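Local coordinates for pheromone cOB1/lipoprotein, YaeC family (Enterococcus faecalis, PDB 4EF1) that binds selenomethionine, probably as the lipid-attached, methionine-capturing component of an uptake system, and is the precursor of the pheromone cOB1, at residues Asn77-Ile81 with Val221-Arg225; Lys94-Glu98 with Ile120-Leu126; Ile99-Ile105 with Thr147-Asn153. All blocks are in the same frame, centred on the assembly; numbering follows the deposited sequence. Where two conformers were deposited one is given.

Contact 1: residues Asn77-Ile81 with Val221-Arg225; sequences NAGAI and VKVLR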
ATOM      1  N   ASN A  77     -10.633  11.699  -2.074  1.00 22.82           N
ATOM      2  CA  ASN A  77     -10.465  10.647  -1.092  1.00 22.30           C
ATOM      3  C   ASN A  77     -11.764  10.445  -0.325  1.00 23.05           C
ATOM      4  O   ASN A  77     -12.157  11.307   0.476  1.00 22.34           O
ATOM      5  CB  ASN A  77      -9.335  11.070  -0.156  1.00 20.85           C
ATOM      6  CG  ASN A  77      -9.101  10.126   0.975  1.00 21.77           C
ATOM      7  OD1 ASN A  77      -9.727   9.045   1.106  1.00 21.46           O
ATOM      8  ND2 ASN A  77      -8.144  10.513   1.807  1.00 19.87           N
ATOM      9  N   ALA A  78     -12.399   9.291  -0.535  1.00 22.81           N
ATOM     10  CA  ALA A  78     -13.642   8.947   0.174  1.00 23.16           C
ATOM     11  C   ALA A  78     -13.441   8.364   1.586  1.00 24.57           C
ATOM     12  O   ALA A  78     -14.421   8.149   2.304  1.00 23.25           O
ATOM     13  CB  ALA A  78     -14.465   7.985  -0.657  1.00 20.15           C
ATOM     14  N   GLY A  79     -12.217   8.014   1.959  1.00 23.52           N
ATOM     15  CA  GLY A  79     -11.935   7.600   3.336  1.00 23.45           C
ATOM     16  C   GLY A  79     -10.915   6.478   3.412  1.00 20.68           C
ATOM     17  O   GLY A  79     -10.894   5.600   2.578  1.00 19.12           O
ATOM     18  N   ALA A  80     -10.073   6.524   4.444  1.00 20.91           N
ATOM     19  CA  ALA A  80      -9.076   5.478   4.697  1.00 19.44           C
ATOM     20  C   ALA A  80      -9.784   4.247   5.267  1.00 18.19           C
ATOM     21  O   ALA A  80     -10.666   4.367   6.151  1.00 19.95           O
ATOM     22  CB  ALA A  80      -8.053   5.960   5.692  1.00 20.67           C
ATOM     23  N   ILE A  81      -9.323   3.086   4.847  1.00 16.51           N
ATOM     24  CA  ILE A  81      -9.888   1.805   5.279  1.00 17.04           C
ATOM     25  C   ILE A  81      -8.908   0.932   6.077  1.00 18.05           C
ATOM     26  O   ILE A  81      -9.276   0.332   7.075  1.00 20.37           O
ATOM     27  CB  ILE A  81     -10.389   1.030   4.092  1.00 15.42           C
ATOM     28  CG1 ILE A  81     -11.357   1.842   3.253  1.00 15.75           C
ATOM     29  CG2 ILE A  81     -11.046  -0.280   4.545  1.00 15.58           C
ATOM     30  CD1 ILE A  81     -12.586   2.399   3.949  1.00 15.71           C
ATOM     31  N   VAL A 221     -17.928   2.642   2.561  1.00 20.71           N
ATOM     32  CA  VAL A 221     -16.918   3.021   3.554  1.00 19.33           C
ATOM     33  C   VAL A 221     -17.323   2.633   4.971  1.00 20.81           C
ATOM     34  O   VAL A 221     -16.492   2.178   5.734  1.00 21.32           O
ATOM     35  CB  VAL A 221     -16.548   4.543   3.471  1.00 18.79           C
ATOM     36  CG1 VAL A 221     -15.594   4.945   4.605  1.00 19.36           C
ATOM     37  CG2 VAL A 221     -15.933   4.848   2.118  1.00 18.00           C
ATOM     38  N   LYS A 222     -18.595   2.848   5.329  1.00 20.69           N
ATOM     39  CA  LYS A 222     -19.064   2.560   6.666  1.00 21.06           C
ATOM     40  C   LYS A 222     -19.006   1.044   6.908  1.00 21.57           C
ATOM     41  O   LYS A 222     -18.588   0.628   7.983  1.00 20.11           O
ATOM     42  CB  LYS A 222     -20.491   3.057   6.916  1.00 22.18           C
ATOM     43  CG  LYS A 222     -20.967   2.852   8.371  1.00 24.11           C
ATOM     44  CD  LYS A 222     -22.400   3.317   8.548  1.00 24.66           C
ATOM     45  CE  LYS A 222     -22.897   3.209   9.962  1.00 26.08           C
ATOM     46  NZ  LYS A 222     -24.265   3.758  10.141  1.00 25.81           N
ATOM     47  N   VAL A 223     -19.418   0.251   5.906  1.00 20.98           N
ATOM     48  CA  VAL A 223     -19.447  -1.239   6.055  1.00 20.50           C
ATOM     49  C   VAL A 223     -18.013  -1.737   6.176  1.00 21.42           C
ATOM     50  O   VAL A 223     -17.687  -2.525   7.094  1.00 24.24           O
ATOM     51  CB  VAL A 223     -20.199  -1.915   4.899  1.00 19.81           C
ATOM     52  CG1 VAL A 223     -19.890  -3.405   4.861  1.00 19.80           C
ATOM     53  CG2 VAL A 223     -21.684  -1.636   4.992  1.00 19.36           C
ATOM     54  N   LEU A 224     -17.117  -1.194   5.357  1.00 20.39           N
ATOM     55  CA  LEU A 224     -15.699  -1.541   5.428  1.00 19.42           C
ATOM     56  C   LEU A 224     -15.013  -1.209   6.769  1.00 21.53           C
ATOM     57  O   LEU A 224     -14.073  -1.909   7.165  1.00 21.61           O
ATOM     58  CB  LEU A 224     -14.923  -0.915   4.277  1.00 19.62           C
ATOM     59  CG  LEU A 224     -15.134  -1.471   2.892  1.00 18.55           C
ATOM     60  CD1 LEU A 224     -14.426  -0.562   1.898  1.00 16.58           C
ATOM     61  CD2 LEU A 224     -14.667  -2.941   2.818  1.00 17.65           C
ATOM     62  N   ARG A 225     -15.494  -0.176   7.464  1.00 21.27           N
ATOM     63  CA  ARG A 225     -14.991   0.184   8.800  1.00 21.53           C
ATOM     64  C   ARG A 225     -15.778  -0.425   9.953  1.00 21.62           C
ATOM     65  O   ARG A 225     -15.389  -0.262  11.132  1.00 23.76           O
ATOM     66  CB  ARG A 225     -15.006   1.709   8.960  1.00 22.61           C
ATOM     67  CG  ARG A 225     -14.066   2.413   8.021  1.00 22.66           C
ATOM     68  CD  ARG A 225     -14.301   3.895   8.116  1.00 24.27           C
ATOM     69  NE  ARG A 225     -13.225   4.672   7.527  1.00 23.99           N
ATOM     70  CZ  ARG A 225     -13.279   5.989   7.291  1.00 26.52           C
ATOM     71  NH1 ARG A 225     -14.369   6.717   7.567  1.00 27.77           N
ATOM     72  NH2 ARG A 225     -12.221   6.610   6.781  1.00 24.69           N
TER
HETATM   73  O   HOH W   1     -11.682  -1.120   8.156  1.00 23.91           O
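Helix segment 221-225 runs nearly parallel to strand segment 77-81, their axes 12° apart and 8.9 Å at closest approach, with R225 drawn up beside I81. The polar grip comes from R225. Its chain, extended from CG to NE, lays the guanidinium side-on to A80 O, which lies at the edge of the group and in its plane. NE reaches A80 O at 2.9 Å and NH2 reaches the same oxygen at 2.8 Å, both bonds bent. V221 CG1 covers one guanidinium face near its rim. G79 CA comes within 3.6 Å of R225 NH2. Further in, I81 pushes its CD1 between V221 CG1 (4.0 Å) and L224 CD1, while its CG2 rests on L224 CB at 3.9 Å. A water donates to both I81 O and L224 O, closing the C-terminal end of the pair. Within the sheet, I81 bonds through its backbone to N203 and V244, while L224 packs on I205 and on I18 of helix 12-28. Two donors converging on one backbone oxygen fix the rotation of the guanidinium, so a cationic side chain ties helix 215-225 to the sheet beside an apolar patch.

Contact 2: residues Lys94-Glu98 with Ile120-Leu126; sequences KSLQE and ILEDAGL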
ATOM      1  N   LYS A  94      19.098 -12.523   7.145  1.00 31.89           N
ATOM      2  CA  LYS A  94      17.916 -12.630   8.036  1.00 35.37           C
ATOM      3  C   LYS A  94      17.740 -11.480   9.032  1.00 33.18           C
ATOM      4  O   LYS A  94      16.756 -11.459   9.802  1.00 30.53           O
ATOM      5  CB  LYS A  94      17.881 -13.982   8.747  1.00 43.77           C
ATOM      6  CG  LYS A  94      17.932 -15.173   7.810  1.00 50.67           C
ATOM      7  CD  LYS A  94      16.617 -15.441   7.089  1.00 61.43           C
ATOM      8  CE  LYS A  94      16.895 -15.961   5.678  1.00 63.73           C
ATOM      9  NZ  LYS A  94      15.703 -16.488   4.942  1.00 52.94           N
ATOM     10  N   SER A  95      18.695 -10.552   9.037  1.00 28.17           N
ATOM     11  CA  SER A  95      18.595  -9.322   9.827  0.50 28.02           C
ATOM     12  C   SER A  95      19.305  -8.226   9.091  1.00 26.14           C
ATOM     13  O   SER A  95      20.290  -8.488   8.378  1.00 26.44           O
ATOM     14  CB  SER A  95      19.267  -9.427  11.205  0.50 31.40           C
ATOM     15  OG  SER A  95      19.621  -8.116  11.693  0.50 32.32           O
ATOM     16  N   LEU A  96      18.846  -7.004   9.303  1.00 25.66           N
ATOM     17  CA  LEU A  96      19.498  -5.839   8.692  1.00 26.74           C
ATOM     18  C   LEU A  96      20.957  -5.738   9.115  1.00 27.36           C
ATOM     19  O   LEU A  96      21.799  -5.412   8.299  1.00 26.30           O
ATOM     20  CB  LEU A  96      18.765  -4.533   9.019  1.00 26.10           C
ATOM     21  CG  LEU A  96      17.434  -4.259   8.309  1.00 26.28           C
ATOM     22  CD1 LEU A  96      16.663  -3.048   8.790  1.00 27.45           C
ATOM     23  CD2 LEU A  96      17.614  -4.155   6.825  1.00 25.74           C
ATOM     24  N   GLN A  97      21.270  -6.076  10.376  1.00 29.40           N
ATOM     25  CA  GLN A  97      22.646  -5.937  10.903  1.00 31.75           C
ATOM     26  C   GLN A  97      23.679  -6.846  10.211  1.00 32.57           C
ATOM     27  O   GLN A  97      24.877  -6.507  10.157  1.00 31.11           O
ATOM     28  CB  GLN A  97      22.698  -6.144  12.431  1.00 34.14           C
ATOM     29  CG  GLN A  97      21.820  -5.212  13.255  1.00 38.86           C
ATOM     30  CD  GLN A  97      22.086  -3.715  13.006  1.00 42.10           C
ATOM     31  OE1 GLN A  97      23.236  -3.276  12.911  1.00 40.83           O
ATOM     32  NE2 GLN A  97      21.006  -2.927  12.924  1.00 47.40           N
ATOM     33  N   GLU A  98      23.204  -7.964   9.665  1.00 30.33           N
ATOM     34  CA  GLU A  98      24.014  -8.919   8.884  1.00 36.35           C
ATOM     35  C   GLU A  98      24.365  -8.441   7.490  1.00 32.59           C
ATOM     36  O   GLU A  98      25.272  -8.975   6.890  1.00 30.88           O
ATOM     37  CB  GLU A  98      23.268 -10.260   8.690  1.00 45.11           C
ATOM     38  CG  GLU A  98      23.223 -11.179   9.899  1.00 54.72           C
ATOM     39  CD  GLU A  98      22.289 -12.371   9.693  1.00 64.25           C
ATOM     40  OE1 GLU A  98      21.684 -12.509   8.605  1.00 63.87           O
ATOM     41  OE2 GLU A  98      22.168 -13.189  10.622  1.00 72.26           O
ATOM     42  N   ILE A 120      12.356   2.770   7.950  1.00 21.84           N
ATOM     43  CA  ILE A 120      12.739   1.423   8.446  1.00 20.88           C
ATOM     44  C   ILE A 120      14.266   1.419   8.802  1.00 22.26           C
ATOM     45  O   ILE A 120      14.649   1.045   9.888  1.00 22.58           O
ATOM     46  CB  ILE A 120      12.381   0.311   7.453  1.00 20.48           C
ATOM     47  CG1 ILE A 120      10.863   0.105   7.396  1.00 18.92           C
ATOM     48  CG2 ILE A 120      13.143  -0.999   7.784  1.00 19.00           C
ATOM     49  CD1 ILE A 120      10.408  -0.709   6.206  1.00 21.62           C
ATOM     50  N   LEU A 121      15.101   1.892   7.873  1.00 21.85           N
ATOM     51  CA  LEU A 121      16.538   1.905   8.071  1.00 21.94           C
ATOM     52  C   LEU A 121      16.959   2.874   9.235  1.00 24.69           C
ATOM     53  O   LEU A 121      17.873   2.551  10.007  1.00 23.10           O
ATOM     54  CB  LEU A 121      17.274   2.227   6.759  1.00 22.17           C
ATOM     55  CG  LEU A 121      17.070   1.165   5.666  1.00 20.82           C
ATOM     56  CD1 LEU A 121      17.564   1.677   4.327  1.00 22.59           C
ATOM     57  CD2 LEU A 121      17.656  -0.206   6.051  1.00 19.98           C
ATOM     58  N   GLU A 122      16.261   4.018   9.361  1.00 22.35           N
ATOM     59  CA  GLU A 122      16.445   4.920  10.507  1.00 25.03           C
ATOM     60  C   GLU A 122      16.077   4.241  11.844  1.00 24.80           C
ATOM     61  O   GLU A 122      16.850   4.306  12.812  1.00 27.33           O
ATOM     62  CB  GLU A 122      15.631   6.232  10.326  1.00 25.38           C
ATOM     63  CG  GLU A 122      15.843   7.254  11.434  1.00 28.16           C
ATOM     64  CD  GLU A 122      15.579   8.698  11.017  1.00 31.29           C
ATOM     65  OE1 GLU A 122      14.540   8.961  10.424  1.00 35.07           O
ATOM     66  OE2 GLU A 122      16.378   9.585  11.353  1.00 40.16           O
ATOM     67  N   ASP A 123      14.912   3.583  11.905  1.00 28.32           N
ATOM     68  CA  ASP A 123      14.496   2.868  13.132  1.00 28.99           C
ATOM     69  C   ASP A 123      15.530   1.826  13.529  1.00 27.54           C
ATOM     70  O   ASP A 123      15.819   1.667  14.710  1.00 27.40           O
ATOM     71  CB  ASP A 123      13.155   2.148  12.964  1.00 34.69           C
ATOM     72  CG  ASP A 123      11.993   3.084  12.744  1.00 34.45           C
ATOM     73  OD1 ASP A 123      12.092   4.292  13.045  1.00 34.90           O
ATOM     74  OD2 ASP A 123      10.969   2.558  12.253  1.00 42.36           O
ATOM     75  N   ALA A 124      16.118   1.157  12.536  1.00 24.64           N
ATOM     76  CA  ALA A 124      17.184   0.171  12.757  1.00 24.62           C
ATOM     77  C   ALA A 124      18.541   0.787  13.124  1.00 25.44           C
ATOM     78  O   ALA A 124      19.494   0.061  13.388  1.00 24.48           O
ATOM     79  CB  ALA A 124      17.380  -0.691  11.510  1.00 25.04           C
ATOM     80  N   GLY A 125      18.663   2.108  13.051  1.00 25.74           N
ATOM     81  CA  GLY A 125      19.902   2.773  13.391  1.00 24.96           C
ATOM     82  C   GLY A 125      20.964   2.735  12.305  1.00 24.72           C
ATOM     83  O   GLY A 125      22.116   3.063  12.576  1.00 24.47           O
ATOM     84  N   LEU A 126      20.578   2.412  11.073  1.00 24.07           N
ATOM     85  CA  LEU A 126      21.549   2.308   9.918  1.00 24.68           C
ATOM     86  C   LEU A 126      21.701   3.576   9.107  1.00 24.23           C
ATOM     87  O   LEU A 126      22.697   3.729   8.430  1.00 25.55           O
ATOM     88  CB  LEU A 126      21.147   1.195   8.969  1.00 23.44           C
ATOM     89  CG  LEU A 126      21.223  -0.219   9.594  1.00 25.97           C
ATOM     90  CD1 LEU A 126      20.713  -1.234   8.594  1.00 23.23           C
ATOM     91  CD2 LEU A 126      22.665  -0.491  10.034  1.00 28.36           C
TER
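L96 carries its CG beside its own backbone N (chi1 -74°) and then runs on extended (chi2 173°), which drives both methyls into the end of helix 114-123. Q97 starts the same way but folds at chi2 (-56°), turning its amide back over the residues that follow the helix. CD1 of L96 meets A124 CB at 3.7 Å and also touches I120 CG2, while CD2 lies 4.0 Å from L121 CD2; the two leucine side chains cross at about a right angle. L126 comes in from beyond the helix end, its CD1 against L96 CB at 3.9 Å. Four apolar side chains of 120-126 thus line the side of L96 that faces them. At the outer margin the Q97 side chain crosses L126 obliquely, OE1 lying 4.0 Å from L126 CD2, and NE2 makes a weak, bent bond of 3.4 Å to A124 O. Both backbones are set by local turns. S95 OG accepts from Q97 N at 2.9 Å in an ST turn that starts the short helical run 96-98, and G125, with positive phi, ends the helix in a Schellman motif in which L126 N bonds to L121 O. That reversal swings L126 back toward L96. The contact therefore joins the loop between strands 87-89 and 104-108 to the C-terminal end of helix 114-123. L88 of strand 87-89 touches L96, I120 and L121, A193 of strand 193-194 touches L96 and I120, and L126 is also backbone-bonded to T147, just after strand 143-146.

Contact 3: residues Ile99-Ile105 with Thr147-Asn153; sequences IPDGSTI and TKKLKFN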
ATOM      1  N   ILE A  99      23.628  -7.472   6.954  1.00 31.53           N
ATOM      2  CA  ILE A  99      23.867  -6.957   5.589  1.00 31.96           C
ATOM      3  C   ILE A  99      25.293  -6.368   5.427  1.00 29.56           C
ATOM      4  O   ILE A  99      25.718  -5.522   6.231  1.00 27.63           O
ATOM      5  CB  ILE A  99      22.752  -5.934   5.180  1.00 30.71           C
ATOM      6  CG1 ILE A  99      21.427  -6.662   4.951  1.00 30.23           C
ATOM      7  CG2 ILE A  99      23.085  -5.146   3.950  1.00 29.15           C
ATOM      8  CD1 ILE A  99      20.223  -5.762   4.771  1.00 28.82           C
ATOM      9  N   PRO A 100      26.048  -6.844   4.410  1.00 27.28           N
ATOM     10  CA  PRO A 100      27.382  -6.321   4.187  1.00 26.65           C
ATOM     11  C   PRO A 100      27.396  -4.860   3.811  1.00 25.53           C
ATOM     12  O   PRO A 100      26.448  -4.365   3.191  1.00 26.60           O
ATOM     13  CB  PRO A 100      27.908  -7.180   3.035  1.00 28.18           C
ATOM     14  CG  PRO A 100      27.133  -8.462   3.124  1.00 28.03           C
ATOM     15  CD  PRO A 100      25.781  -8.057   3.611  1.00 28.57           C
ATOM     16  N   ASP A 101      28.482  -4.180   4.134  1.00 25.97           N
ATOM     17  CA  ASP A 101      28.647  -2.804   3.706  1.00 27.12           C
ATOM     18  C   ASP A 101      28.589  -2.733   2.175  1.00 27.82           C
ATOM     19  O   ASP A 101      29.035  -3.654   1.476  1.00 28.63           O
ATOM     20  CB  ASP A 101      29.962  -2.188   4.175  1.00 26.34           C
ATOM     21  CG  ASP A 101      30.005  -1.903   5.685  1.00 29.18           C
ATOM     22  OD1 ASP A 101      29.075  -2.321   6.437  1.00 26.59           O
ATOM     23  OD2 ASP A 101      30.995  -1.244   6.080  1.00 27.02           O
ATOM     24  N   GLY A 102      28.018  -1.664   1.663  1.00 27.14           N
ATOM     25  CA  GLY A 102      27.907  -1.492   0.230  1.00 28.36           C
ATOM     26  C   GLY A 102      26.873  -2.328  -0.480  1.00 25.58           C
ATOM     27  O   GLY A 102      26.832  -2.327  -1.709  1.00 27.46           O
ATOM     28  N   SER A 103      26.027  -3.030   0.273  1.00 24.26           N
ATOM     29  CA  SER A 103      24.963  -3.800  -0.305  1.00 25.00           C
ATOM     30  C   SER A 103      23.930  -2.842  -0.926  1.00 23.73           C
ATOM     31  O   SER A 103      23.783  -1.696  -0.496  1.00 23.05           O
ATOM     32  CB  SER A 103      24.281  -4.690   0.758  1.00 23.66           C
ATOM     33  OG  SER A 103      25.153  -5.689   1.261  1.00 23.89           O
ATOM     34  N   THR A 104      23.229  -3.346  -1.933  1.00 23.71           N
ATOM     35  CA  THR A 104      22.147  -2.644  -2.594  1.00 22.35           C
ATOM     36  C   THR A 104      20.793  -3.112  -2.027  1.00 23.51           C
ATOM     37  O   THR A 104      20.514  -4.324  -1.950  1.00 22.08           O
ATOM     38  CB  THR A 104      22.195  -2.855  -4.124  1.00 23.38           C
ATOM     39  OG1 THR A 104      23.501  -2.480  -4.618  1.00 21.95           O
ATOM     40  CG2 THR A 104      21.055  -2.063  -4.865  1.00 22.06           C
ATOM     41  N   ILE A 105      19.974  -2.131  -1.664  1.00 21.49           N
ATOM     42  CA  ILE A 105      18.617  -2.335  -1.208  1.00 22.42           C
ATOM     43  C   ILE A 105      17.739  -1.961  -2.397  1.00 21.34           C
ATOM     44  O   ILE A 105      17.908  -0.882  -2.995  1.00 23.47           O
ATOM     45  CB  ILE A 105      18.301  -1.455   0.027  1.00 23.37           C
ATOM     46  CG1 ILE A 105      19.291  -1.707   1.168  1.00 22.48           C
ATOM     47  CG2 ILE A 105      16.848  -1.663   0.512  1.00 22.27           C
ATOM     48  CD1 ILE A 105      19.298  -3.116   1.728  1.00 20.46           C
ATOM     49  N   THR A 147      25.612   4.113   7.815  1.00 29.12           N
ATOM     50  CA  THR A 147      26.637   3.332   8.516  0.50 29.59           C
ATOM     51  C   THR A 147      27.207   2.199   7.656  1.00 29.16           C
ATOM     52  O   THR A 147      28.416   1.992   7.623  1.00 29.29           O
ATOM     53  CB  THR A 147      26.096   2.807   9.858  0.50 30.10           C
ATOM     54  OG1 THR A 147      25.644   3.926  10.640  0.50 31.99           O
ATOM     55  CG2 THR A 147      27.145   2.006  10.626  0.50 31.37           C
ATOM     56  N   LYS A 148      26.333   1.490   6.953  1.00 26.63           N
ATOM     57  CA  LYS A 148      26.762   0.377   6.093  1.00 26.21           C
ATOM     58  C   LYS A 148      27.028   0.804   4.633  1.00 26.54           C
ATOM     59  O   LYS A 148      27.279  -0.033   3.801  1.00 24.93           O
ATOM     60  CB  LYS A 148      25.714  -0.767   6.154  1.00 24.46           C
ATOM     61  CG  LYS A 148      25.716  -1.500   7.465  1.00 25.79           C
ATOM     62  CD  LYS A 148      24.648  -2.596   7.449  1.00 24.73           C
ATOM     63  CE  LYS A 148      24.796  -3.522   8.625  1.00 26.46           C
ATOM     64  NZ  LYS A 148      26.044  -4.327   8.656  1.00 27.23           N
ATOM     65  N   LYS A 149      26.988   2.104   4.338  1.00 26.91           N
ATOM     66  CA  LYS A 149      27.176   2.626   2.993  1.00 29.35           C
ATOM     67  C   LYS A 149      26.288   1.894   1.990  1.00 25.55           C
ATOM     68  O   LYS A 149      26.719   1.498   0.923  1.00 24.77           O
ATOM     69  CB  LYS A 149      28.662   2.600   2.585  1.00 32.43           C
ATOM     70  CG  LYS A 149      29.543   3.447   3.529  1.00 37.95           C
ATOM     71  CD  LYS A 149      30.939   2.877   3.760  1.00 48.91           C
ATOM     72  CE  LYS A 149      31.896   3.815   4.516  1.00 50.70           C
ATOM     73  NZ  LYS A 149      32.981   3.034   5.191  1.00 51.04           N
ATOM     74  N   LEU A 150      25.015   1.775   2.348  1.00 24.40           N
ATOM     75  CA  LEU A 150      24.055   1.112   1.532  1.00 25.44           C
ATOM     76  C   LEU A 150      23.789   1.871   0.238  1.00 25.98           C
ATOM     77  O   LEU A 150      23.847   3.120   0.183  1.00 25.47           O
ATOM     78  CB  LEU A 150      22.762   0.856   2.313  1.00 26.04           C
ATOM     79  CG  LEU A 150      22.818  -0.063   3.511  1.00 27.13           C
ATOM     80  CD1 LEU A 150      21.444  -0.116   4.188  1.00 25.62           C
ATOM     81  CD2 LEU A 150      23.294  -1.458   3.118  1.00 26.07           C
ATOM     82  N   LYS A 151      23.594   1.088  -0.815  1.00 24.13           N
ATOM     83  CA  LYS A 151      23.213   1.589  -2.107  1.00 24.13           C
ATOM     84  C   LYS A 151      21.746   1.313  -2.288  1.00 23.23           C
ATOM     85  O   LYS A 151      21.164   0.348  -1.697  1.00 22.43           O
ATOM     86  CB  LYS A 151      24.025   0.917  -3.222  1.00 25.87           C
ATOM     87  CG  LYS A 151      25.530   1.152  -3.169  1.00 29.07           C
ATOM     88  CD  LYS A 151      26.258   0.230  -4.154  1.00 28.78           C
ATOM     89  CE  LYS A 151      27.759   0.281  -3.991  1.00 31.48           C
ATOM     90  NZ  LYS A 151      28.224  -0.286  -2.697  1.00 31.71           N
ATOM     91  N   PHE A 152      21.104   2.128  -3.115  1.00 23.90           N
ATOM     92  CA  PHE A 152      19.669   1.932  -3.395  1.00 26.57           C
ATOM     93  C   PHE A 152      19.359   1.814  -4.896  1.00 25.13           C
ATOM     94  O   PHE A 152      19.730   2.664  -5.669  1.00 27.30           O
ATOM     95  CB  PHE A 152      18.863   3.072  -2.765  1.00 27.53           C
ATOM     96  CG  PHE A 152      19.049   3.170  -1.275  1.00 25.28           C
ATOM     97  CD1 PHE A 152      18.204   2.456  -0.415  1.00 29.00           C
ATOM     98  CD2 PHE A 152      20.071   3.916  -0.735  1.00 26.98           C
ATOM     99  CE1 PHE A 152      18.355   2.540   0.968  1.00 26.53           C
ATOM    100  CE2 PHE A 152      20.254   3.986   0.644  1.00 28.16           C
ATOM    101  CZ  PHE A 152      19.387   3.296   1.489  1.00 26.71           C
ATOM    102  N   ASN A 153      18.647   0.758  -5.271  1.00 26.04           N
ATOM    103  CA  ASN A 153      18.119   0.639  -6.636  1.00 25.05           C
ATOM    104  C   ASN A 153      16.601   0.818  -6.585  1.00 24.80           C
ATOM    105  O   ASN A 153      15.890   0.006  -5.945  1.00 21.39           O
ATOM    106  CB  ASN A 153      18.495  -0.693  -7.233  1.00 24.36           C
ATOM    107  CG  ASN A 153      18.045  -0.862  -8.675  1.00 24.76           C
ATOM    108  OD1 ASN A 153      16.880  -0.673  -9.006  1.00 25.02           O
ATOM    109  ND2 ASN A 153      18.973  -1.240  -9.520  1.00 24.71           N
TER
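Two lysine ammoniums reach across to backbone carbonyls here: K148 NZ bonds to I99 O at 2.7 Å, in the carbonyl plane, and K151 NZ bonds to G102 O at 2.7 Å, on a lone pair. Each chain is extended until its last torsion, where it bends to bring NZ onto the oxygen; for K151 that final turn is 67°. K148 NZ has a second partner in Q97 O, and D101 OD1 lies 4.3 Å from K148 NZ, beyond a salt bridge but probably still favourable to the charge. Between the lysines, G102 N donates to K148 O at 2.8 Å, nearly straight on. The peptide bonds then settle into parallel pairing: K151 N to S103 O, I105 N to K151 O, and N153 N to I105 O. A type II turn from P100 to S103 leads into this pairing, with S103 N and OG both reaching P100 O from one face of its plane. T104 and K151 share one face of the sheet, T104 OG1 lying 3.7 Å from K151 CB; beside them T104 CG2 touches N153 CB. I105 and F152 share the other, I105 CB meeting F152 CD1 obliquely at 3.9 Å. L150 packs alongside, CD1 against I105 CG1 and CD2 against I99 CG2 at 3.8 Å. Strand 151-156 is an outer strand of the five-stranded sheet, and 104-108 lies between it and 172-175. Next to the pair, A171 bonds to the backbone of T104, and the F152 ring stacks with F140.

Overall arrangement
Contacts 2 and 3 are neighbours in the lobe built on the five-stranded sheet, their centres about 11 Å apart; contact 1 belongs to the six-stranded sheet on the far side of the chain's centre, its centre about 34 Å from that of contact 2 and about 39 Å from that of contact 3. Along the chain, contacts 2 and 3 cross each other, and both are nested within the span closed by contact 1. Contacts 2 and 3 touch directly: L121 CD1 packs on F152 CE1 at 3.6 Å. The bound selenomethionine lies about 11 Å from the I81 side chain and about 10 Å from that of I120, so contacts 1 and 2 lie behind the pocket in different lobes, neither reaching the ligand.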